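Local coordinates for HTH-type transcriptional regulator mcbR (Escherichia coli UMEA 3718-1, PDB 4P9F), which is important for biofilm formation and represses McbA expression by binding its promoter region, which prevents colanic acid overproduction and mucoidy, at residues R74-I79 against A207-Q212; Y84-M89 against E150-R155; H138-N141 against L145-M148. One frame throughout, in Å; residues are numbered along the deposited sequence.

Interaction 1 (R74-I79 against A207-Q212); sequences RQLDEI and AILYQQ
The phenol ring of Y210 is the flat group around which this contact is built. L76 comes to it obliquely with one branch, CD2 lying 3.3 Å from Y210 CE1 and 3.6 Å from Y210 CD1, a close apolar approach. The carboxylate of D77 sits at the hydroxyl edge, near the ring plane, the two flat groups turned 29° apart; the modelled distance between their oxygens is too short to be trusted, and the nature of that meeting remains doubtful. With CG of L76 anti to the backbone N (chi1 -178°), the leucine stretches across to the other segment, where CD2 also rests 4.0 Å from L209 CB. M156 of helix 143-156 packs against both leucines. One turn on, Q212 folds its amide back so that NE2 donates to L209 O at 2.8 Å, while its own backbone N reaches the same oxygen from the opposite face of the carbonyl plane. The arrangement illustrates how a helical domain of the FCD type closes on itself: its long helix 73-95 packs near its start against the end of helix 191-210.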
loop_
_atom_site.group_PDB
_atom_site.type_symbol
_atom_site.label_atom_id
_atom_site.label_comp_id
_atom_site.label_asym_id
_atom_site.label_seq_id
_atom_site.Cartn_x
_atom_site.Cartn_y
_atom_site.Cartn_z
ATOM N N ARG A 74 -1.777 16.087 -9.392
ATOM C CA ARG A 74 -2.530 14.905 -9.763
ATOM C C ARG A 74 -2.105 13.691 -8.930
ATOM O O ARG A 74 -2.951 12.947 -8.421
ATOM C CB ARG A 74 -2.348 14.629 -11.258
ATOM C CG ARG A 74 -2.842 13.273 -11.687
ATOM C CD ARG A 74 -4.339 13.298 -11.909
ATOM N NE ARG A 74 -4.685 13.904 -13.188
ATOM C CZ ARG A 74 -4.994 13.212 -14.280
ATOM N NH1 ARG A 74 -5.005 11.886 -14.244
ATOM N NH2 ARG A 74 -5.297 13.846 -15.405
ATOM N N GLN A 75 -0.797 13.503 -8.770
ATOM C CA GLN A 75 -0.295 12.370 -7.990
ATOM C C GLN A 75 -0.556 12.572 -6.498
ATOM O O GLN A 75 -0.942 11.628 -5.794
ATOM C CB GLN A 75 1.197 12.142 -8.237
ATOM C CG GLN A 75 1.522 11.616 -9.634
ATOM C CD GLN A 75 1.310 12.671 -10.716
ATOM O OE1 GLN A 75 1.774 13.805 -10.586
ATOM N NE2 GLN A 75 0.584 12.307 -11.776
ATOM N N LEU A 76 -0.343 13.800 -6.020
ATOM C CA LEU A 76 -0.624 14.126 -4.623
ATOM C C LEU A 76 -2.100 13.923 -4.324
ATOM O O LEU A 76 -2.462 13.414 -3.253
ATOM C CB LEU A 76 -0.238 15.569 -4.297
ATOM C CG LEU A 76 -0.465 15.994 -2.834
ATOM C CD1 LEU A 76 0.353 15.137 -1.856
ATOM C CD2 LEU A 76 -0.216 17.497 -2.625
ATOM N N ASP A 77 -2.950 14.299 -5.275
ATOM C CA ASP A 77 -4.399 14.065 -5.162
ATOM C C ASP A 77 -4.720 12.595 -4.932
ATOM O O ASP A 77 -5.461 12.231 -4.015
ATOM C CB ASP A 77 -5.125 14.518 -6.436
ATOM C CG ASP A 77 -5.466 15.999 -6.441
ATOM O OD1 ASP A 77 -5.114 16.701 -5.479
ATOM O OD2 ASP A 77 -6.077 16.466 -7.429
ATOM N N GLU A 78 -4.185 11.748 -5.802
ATOM C CA GLU A 78 -4.445 10.308 -5.710
ATOM C C GLU A 78 -3.959 9.694 -4.398
ATOM O O GLU A 78 -4.680 8.921 -3.749
ATOM C CB GLU A 78 -3.815 9.579 -6.893
ATOM C CG GLU A 78 -4.018 8.072 -6.804
ATOM C CD GLU A 78 -3.428 7.320 -7.990
ATOM O OE1 GLU A 78 -2.823 7.958 -8.877
ATOM O OE2 GLU A 78 -3.574 6.084 -8.022
ATOM N N ILE A 79 -2.729 10.024 -4.016
ATOM C CA ILE A 79 -2.152 9.551 -2.758
ATOM C C ILE A 79 -3.002 9.991 -1.567
ATOM O O ILE A 79 -3.235 9.213 -0.636
ATOM C CB ILE A 79 -0.710 10.072 -2.576
ATOM C CG1 ILE A 79 0.203 9.433 -3.628
ATOM C CG2 ILE A 79 -0.199 9.793 -1.148
ATOM C CD1 ILE A 79 1.589 10.070 -3.727
ATOM N N ALA A 207 -3.979 21.533 2.274
ATOM C CA ALA A 207 -4.214 22.869 1.750
ATOM C C ALA A 207 -2.903 23.650 1.661
ATOM O O ALA A 207 -2.668 24.407 0.716
ATOM C CB ALA A 207 -5.225 23.606 2.628
ATOM N N ILE A 208 -2.046 23.454 2.653
ATOM C CA ILE A 208 -0.726 24.060 2.654
ATOM C C ILE A 208 0.142 23.513 1.521
ATOM O O ILE A 208 0.844 24.271 0.844
ATOM C CB ILE A 208 -0.020 23.827 4.000
ATOM C CG1 ILE A 208 -0.871 24.385 5.136
ATOM C CG2 ILE A 208 1.367 24.476 4.009
ATOM C CD1 ILE A 208 -0.315 24.081 6.495
ATOM N N LEU A 209 0.091 22.201 1.312
ATOM C CA LEU A 209 0.920 21.590 0.281
ATOM C C LEU A 209 0.544 22.063 -1.111
ATOM O O LEU A 209 1.415 22.205 -1.962
ATOM C CB LEU A 209 0.829 20.060 0.323
ATOM C CG LEU A 209 1.371 19.370 1.567
ATOM C CD1 LEU A 209 1.355 17.866 1.373
ATOM C CD2 LEU A 209 2.792 19.871 1.873
ATOM N N TYR A 210 -0.743 22.319 -1.343
ATOM C CA TYR A 210 -1.198 22.678 -2.687
ATOM C C TYR A 210 -0.711 24.049 -3.114
ATOM O O TYR A 210 -0.705 24.350 -4.303
ATOM C CB TYR A 210 -2.722 22.631 -2.787
ATOM C CG TYR A 210 -3.260 21.255 -3.054
ATOM C CD1 TYR A 210 -2.697 20.155 -2.442
ATOM C CD2 TYR A 210 -4.348 21.052 -3.899
ATOM C CE1 TYR A 210 -3.182 18.892 -2.660
ATOM C CE2 TYR A 210 -4.845 19.776 -4.125
ATOM C CZ TYR A 210 -4.248 18.700 -3.492
ATOM O OH TYR A 210 -4.695 17.410 -3.667
ATOM N N GLN A 211 -0.256 24.860 -2.163
ATOM C CA GLN A 211 0.214 26.199 -2.512
ATOM C C GLN A 211 1.419 26.125 -3.468
ATOM O O GLN A 211 1.717 27.087 -4.159
ATOM C CB GLN A 211 0.611 26.979 -1.258
ATOM C CG GLN A 211 -0.496 27.213 -0.230
ATOM C CD GLN A 211 0.034 27.878 1.052
ATOM O OE1 GLN A 211 1.225 28.195 1.162
ATOM N NE2 GLN A 211 -0.847 28.069 2.026
ATOM N N GLN A 212 2.090 24.977 -3.525
ATOM C CA GLN A 212 3.322 24.880 -4.311
ATOM C C GLN A 212 3.072 24.791 -5.813
ATOM O O GLN A 212 3.983 25.036 -6.601
ATOM C CB GLN A 212 4.151 23.670 -3.878
ATOM C CG GLN A 212 3.617 22.306 -4.325
ATOM C CD GLN A 212 4.319 21.159 -3.623
ATOM O OE1 GLN A 212 5.419 20.751 -4.005
ATOM N NE2 GLN A 212 3.681 20.630 -2.582
#

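Interaction 2 (Y84-M89 against E150-R155); sequences YELELM and EQLWVR
W153 and E87 supply the polar half of this contact and L86 and L152 the apolar half, joining helices 73-95 and 143-156 in the core of the all-helical FCD domain. The indole NE1 of W153 donates to E87 OE2 at 3.0 Å, with a moderately bent N-H...O angle of 149°. The carboxylate stands almost upright against the indole, the planes 82° apart, and NE1 meets OE2 from above the carboxylate plane. The second oxygen stays at the edge of the ring, OE1 lying 3.8 Å from W153 CZ2, so the acid faces the indole with both oxygens while NE1 bonds to one. E87 gets there by a chain extended beyond CG (chi2 -170°), which carries the carboxylate over to helix 143-156. Beside this pair, L86 and L152 cross at about a right angle and touch methyl to methyl, CD1 to CD1 at 3.7 Å.

The next shell supplies partners for the buried acid. R83 forms a salt bridge to E87 OE2, whereas OE1 takes both a salt bridge from R133 and a hydrogen bond with Y137, so four groups grip the two oxygens and the surrounding charges would be expected to favour the ionised form. A leucine in place of E87 would probably leave R83 and R133 without their anion, and Y137 and the indole N-H without this partner. Farther out, the face of helix 143-156 turned from W153 meets the second subunit, where R155 NH1 forms a salt bridge to E147 OE1 of the neighbouring chain and Q151 OE1 is hydrogen-bonded to NE2 of the neighbouring subunit's own Q151.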
loop_
_atom_site.group_PDB
_atom_site.type_symbol
_atom_site.label_atom_id
_atom_site.label_comp_id
_atom_site.label_asym_id
_atom_site.label_seq_id
_atom_site.Cartn_x
_atom_site.Cartn_y
_atom_site.Cartn_z
ATOM N N TYR A 84 -6.520 8.877 2.763
ATOM C CA TYR A 84 -7.687 9.355 3.487
ATOM C C TYR A 84 -8.462 8.174 4.059
ATOM O O TYR A 84 -8.658 8.095 5.269
ATOM C CB TYR A 84 -8.579 10.189 2.575
ATOM C CG TYR A 84 -9.833 10.724 3.237
ATOM C CD1 TYR A 84 -9.820 11.916 3.960
ATOM C CD2 TYR A 84 -11.031 10.037 3.131
ATOM C CE1 TYR A 84 -10.991 12.406 4.559
ATOM C CE2 TYR A 84 -12.196 10.514 3.717
ATOM C CZ TYR A 84 -12.174 11.698 4.426
ATOM O OH TYR A 84 -13.342 12.147 5.003
ATOM N N GLU A 85 -8.842 7.225 3.203
ATOM C CA GLU A 85 -9.578 6.052 3.668
ATOM C C GLU A 85 -8.784 5.206 4.640
ATOM O O GLU A 85 -9.329 4.744 5.640
ATOM C CB GLU A 85 -10.039 5.183 2.496
ATOM C CG GLU A 85 -10.925 5.916 1.525
ATOM C CD GLU A 85 -12.243 6.362 2.150
ATOM O OE1 GLU A 85 -12.713 5.709 3.109
ATOM O OE2 GLU A 85 -12.817 7.360 1.668
ATOM N N LEU A 86 -7.498 5.003 4.359
ATOM C CA LEU A 86 -6.697 4.105 5.187
ATOM C C LEU A 86 -6.439 4.671 6.574
ATOM O O LEU A 86 -6.510 3.941 7.567
ATOM C CB LEU A 86 -5.365 3.802 4.505
ATOM C CG LEU A 86 -5.496 3.087 3.150
ATOM C CD1 LEU A 86 -4.129 2.688 2.551
ATOM C CD2 LEU A 86 -6.439 1.870 3.244
ATOM N N GLU A 87 -6.141 5.967 6.650
ATOM C CA GLU A 87 -5.816 6.587 7.929
ATOM C C GLU A 87 -7.064 6.729 8.825
ATOM O O GLU A 87 -6.987 6.534 10.034
ATOM C CB GLU A 87 -5.140 7.951 7.696
ATOM C CG GLU A 87 -3.736 7.809 7.042
ATOM C CD GLU A 87 -2.936 9.116 7.021
ATOM O OE1 GLU A 87 -2.889 9.824 8.046
ATOM O OE2 GLU A 87 -2.368 9.436 5.975
ATOM N N LEU A 88 -8.211 7.021 8.217
ATOM C CA LEU A 88 -9.461 7.079 8.957
ATOM C C LEU A 88 -9.837 5.686 9.467
ATOM O O LEU A 88 -10.379 5.536 10.563
ATOM C CB LEU A 88 -10.577 7.651 8.084
ATOM C CG LEU A 88 -10.447 9.147 7.755
ATOM C CD1 LEU A 88 -11.691 9.666 7.043
ATOM C CD2 LEU A 88 -10.173 9.941 9.004
HETATM N N MSE A 89 -9.552 4.668 8.666
HETATM C CA MSE A 89 -9.780 3.286 9.090
HETATM C C MSE A 89 -8.861 2.927 10.249
HETATM O O MSE A 89 -9.296 2.329 11.243
HETATM C CB MSE A 89 -9.547 2.308 7.925
HETATM C CG MSE A 89 -9.755 0.834 8.279
HETATM SE SE MSE A 89 -9.116 -0.367 6.832
HETATM C CE MSE A 89 -9.215 0.877 5.340
ATOM N N GLU A 150 2.462 4.161 5.835
ATOM C CA GLU A 150 3.844 4.660 5.769
ATOM C C GLU A 150 4.351 4.710 4.335
ATOM O O GLU A 150 5.053 5.649 3.932
ATOM C CB GLU A 150 4.761 3.765 6.596
ATOM C CG GLU A 150 4.540 3.879 8.079
ATOM C CD GLU A 150 5.661 3.246 8.862
ATOM O OE1 GLU A 150 5.541 2.043 9.141
ATOM O OE2 GLU A 150 6.667 3.924 9.167
ATOM N N GLN A 151 3.977 3.701 3.553
ATOM C CA GLN A 151 4.369 3.637 2.145
ATOM C C GLN A 151 3.836 4.866 1.379
ATOM O O GLN A 151 4.544 5.497 0.590
ATOM C CB GLN A 151 3.832 2.347 1.542
ATOM C CG GLN A 151 4.658 1.740 0.461
ATOM C CD GLN A 151 3.974 0.539 -0.168
ATOM O OE1 GLN A 151 3.843 0.462 -1.379
ATOM N NE2 GLN A 151 3.526 -0.393 0.661
ATOM N N LEU A 152 2.584 5.221 1.639
ATOM C CA LEU A 152 1.970 6.359 0.952
ATOM C C LEU A 152 2.599 7.688 1.399
ATOM O O LEU A 152 2.740 8.611 0.603
ATOM C CB LEU A 152 0.462 6.339 1.178
ATOM C CG LEU A 152 -0.238 5.176 0.447
ATOM C CD1 LEU A 152 -1.676 4.954 0.959
ATOM C CD2 LEU A 152 -0.258 5.429 -1.077
ATOM N N TRP A 153 3.015 7.772 2.660
ATOM C CA TRP A 153 3.732 8.953 3.139
ATOM C C TRP A 153 5.073 9.121 2.427
ATOM O O TRP A 153 5.525 10.244 2.182
ATOM C CB TRP A 153 3.972 8.845 4.640
ATOM C CG TRP A 153 2.744 9.071 5.480
ATOM C CD1 TRP A 153 1.524 9.534 5.065
ATOM C CD2 TRP A 153 2.607 8.771 6.879
ATOM N NE1 TRP A 153 0.647 9.578 6.132
ATOM C CE2 TRP A 153 1.288 9.111 7.256
ATOM C CE3 TRP A 153 3.482 8.250 7.858
ATOM C CZ2 TRP A 153 0.819 8.956 8.566
ATOM C CZ3 TRP A 153 3.014 8.096 9.162
ATOM C CH2 TRP A 153 1.697 8.455 9.503
ATOM N N VAL A 154 5.731 7.997 2.155
ATOM C CA VAL A 154 6.982 8.001 1.397
ATOM C C VAL A 154 6.734 8.517 -0.022
ATOM O O VAL A 154 7.511 9.306 -0.531
ATOM C CB VAL A 154 7.621 6.597 1.326
ATOM C CG1 VAL A 154 8.806 6.590 0.345
ATOM C CG2 VAL A 154 8.095 6.133 2.728
ATOM N N ARG A 155 5.645 8.072 -0.645
ATOM C CA ARG A 155 5.298 8.477 -2.014
ATOM C C ARG A 155 4.972 9.984 -2.086
ATOM O O ARG A 155 5.390 10.670 -3.001
ATOM C CB ARG A 155 4.097 7.651 -2.518
ATOM C CG ARG A 155 4.396 6.175 -2.727
ATOM C CD ARG A 155 5.385 5.930 -3.844
ATOM N NE ARG A 155 4.839 6.077 -5.200
ATOM C CZ ARG A 155 4.155 5.105 -5.816
ATOM N NH1 ARG A 155 3.892 3.975 -5.172
ATOM N NH2 ARG A 155 3.726 5.257 -7.054
#

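Interaction 3 (H138-N141 against L145-M148); sequences HRSN and LCEM
C146 carries nearly all of the contact between residues 145-148 and the turn at H138-N141, while L145 just before it only flanks the meeting. The side chain of L145 starts out toward the turn, yet its methyls pack on helix 73-95, and its backbone N is hydrogen-bonded to E78 OE2 of the second subunit.

At C146 the thiol reaches the turn. SG lies 3.7 Å from H138 N and 3.8 Å from H138 CA, close to the backbone at the start of the turn. It also approaches the imidazole from its edge: SG is 3.8 Å from H138 CD2 and 5.0 Å from the ring centroid, 82° off the ring normal, so this is a sulfur-aromatic contact at the rim and not over a face. The cysteine CB lies in the plane of the same ring, 3.9 Å from H138 CD2. From the third position of the turn, S140 brings OG to 3.9 Å from the sulfur, plain packing at that distance. That hydroxyl is engaged with the chain around it: it is hydrogen-bonded to Y137 O and accepts from M142 N, as in an ST turn. Its torsion, with OG between the backbone N and the carbonyl carbon (chi1 68°), puts it on the side of the C146 sulfur. The turn itself is of type I, closed by N141 N to H138 O at 3.2 Å, and N141 then leaves the helical conformation with positive phi.

Beyond the cysteine, E147 bonds to Q151 on the same helix, and selenomethionine M148 packs on L86 and on L152 of the second subunit. The whole forms the tight corner of an antiparallel alpha-hairpin, helix 122-138 passing into helix 143-156, with helix 73-95 packed alongside, L93 meeting S140 and L86 and A90 meeting L145.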
loop_
_atom_site.group_PDB
_atom_site.type_symbol
_atom_site.label_atom_id
_atom_site.label_comp_id
_atom_site.label_asym_id
_atom_site.label_seq_id
_atom_site.Cartn_x
_atom_site.Cartn_y
_atom_site.Cartn_z
ATOM N N HIS A 138 -0.680 2.395 15.004
ATOM C CA HIS A 138 -0.128 1.117 15.425
ATOM C C HIS A 138 -1.053 0.366 16.373
ATOM O O HIS A 138 -1.041 -0.867 16.386
ATOM C CB HIS A 138 1.244 1.308 16.093
ATOM C CG HIS A 138 2.374 1.477 15.125
ATOM N ND1 HIS A 138 3.626 1.908 15.509
ATOM C CD2 HIS A 138 2.452 1.237 13.794
ATOM C CE1 HIS A 138 4.421 1.945 14.452
ATOM N NE2 HIS A 138 3.734 1.544 13.400
ATOM N N ARG A 139 -1.857 1.096 17.148
ATOM C CA ARG A 139 -2.775 0.475 18.119
ATOM C C ARG A 139 -4.017 -0.110 17.446
ATOM O O ARG A 139 -4.852 -0.702 18.110
ATOM C CB ARG A 139 -3.181 1.473 19.215
ATOM C CG ARG A 139 -2.008 1.974 20.064
ATOM C CD ARG A 139 -1.327 0.825 20.791
ATOM N NE ARG A 139 -2.330 -0.039 21.402
ATOM C CZ ARG A 139 -2.079 -0.984 22.294
ATOM N NH1 ARG A 139 -0.835 -1.199 22.712
ATOM N NH2 ARG A 139 -3.078 -1.707 22.781
ATOM N N SER A 140 -4.131 0.054 16.129
ATOM C CA SER A 140 -5.190 -0.612 15.363
ATOM C C SER A 140 -4.919 -2.111 15.266
ATOM O O SER A 140 -5.786 -2.871 14.847
ATOM C CB SER A 140 -5.288 -0.048 13.950
ATOM O OG SER A 140 -4.133 -0.404 13.205
ATOM N N ASN A 141 -3.698 -2.515 15.628
ATOM C CA ASN A 141 -3.231 -3.894 15.490
ATOM C C ASN A 141 -3.402 -4.419 14.059
ATOM O O ASN A 141 -3.673 -5.599 13.831
ATOM C CB ASN A 141 -3.929 -4.801 16.508
ATOM C CG ASN A 141 -3.562 -4.444 17.938
ATOM O OD1 ASN A 141 -2.446 -3.988 18.198
ATOM N ND2 ASN A 141 -4.493 -4.650 18.872
ATOM N N LEU A 145 -1.859 -2.546 7.348
ATOM C CA LEU A 145 -2.517 -1.255 7.141
ATOM C C LEU A 145 -1.548 -0.131 7.469
ATOM O O LEU A 145 -1.362 0.772 6.671
ATOM C CB LEU A 145 -3.788 -1.129 7.999
ATOM C CG LEU A 145 -4.540 0.208 8.027
ATOM C CD1 LEU A 145 -4.995 0.622 6.642
ATOM C CD2 LEU A 145 -5.762 0.134 8.967
ATOM N N CYS A 146 -0.895 -0.218 8.624
ATOM C CA CYS A 146 0.078 0.808 9.010
ATOM C C CYS A 146 1.259 0.938 8.045
ATOM O O CYS A 146 1.645 2.052 7.703
ATOM C CB CYS A 146 0.614 0.508 10.421
ATOM S SG CYS A 146 -0.693 0.651 11.701
ATOM N N GLU A 147 1.820 -0.190 7.608
ATOM C CA GLU A 147 2.922 -0.171 6.643
ATOM C C GLU A 147 2.481 0.491 5.350
ATOM O O GLU A 147 3.224 1.252 4.742
ATOM C CB GLU A 147 3.458 -1.586 6.351
ATOM C CG GLU A 147 4.889 -1.612 5.706
ATOM C CD GLU A 147 4.942 -1.320 4.181
ATOM O OE1 GLU A 147 3.931 -1.530 3.468
ATOM O OE2 GLU A 147 6.015 -0.888 3.685
HETATM N N MSE A 148 1.265 0.195 4.916
HETATM C CA MSE A 148 0.768 0.796 3.681
HETATM C C MSE A 148 0.630 2.317 3.829
HETATM O O MSE A 148 0.934 3.082 2.907
HETATM C CB MSE A 148 -0.577 0.187 3.278
HETATM C CG MSE A 148 -1.085 0.754 1.955
HETATM SE SE MSE A 148 -2.430 -0.358 1.093
HETATM C CE MSE A 148 -1.345 -1.963 0.931
#

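The three contacts form a chain along two shared helices. Interactions 1 and 2 both use helix 73-95; their centres are 14 Å apart, and I79 of the first packs on the second, CG2 lying 3.6 Å from L152 O. Interactions 2 and 3 share helix 143-156, with centres 10 Å apart and L86 CD1 3.7 Å from M148 CG. Interactions 1 and 3 are separate within the subunit, nearest atoms about 8 Å apart, but the dimer joins them: E78 of 74-79 bonds to the backbone of L145 in the other chain. In sequence they are nested, 3 within 2 within 1, all distinct from the DNA-binding helix-turn-helix at 31-50.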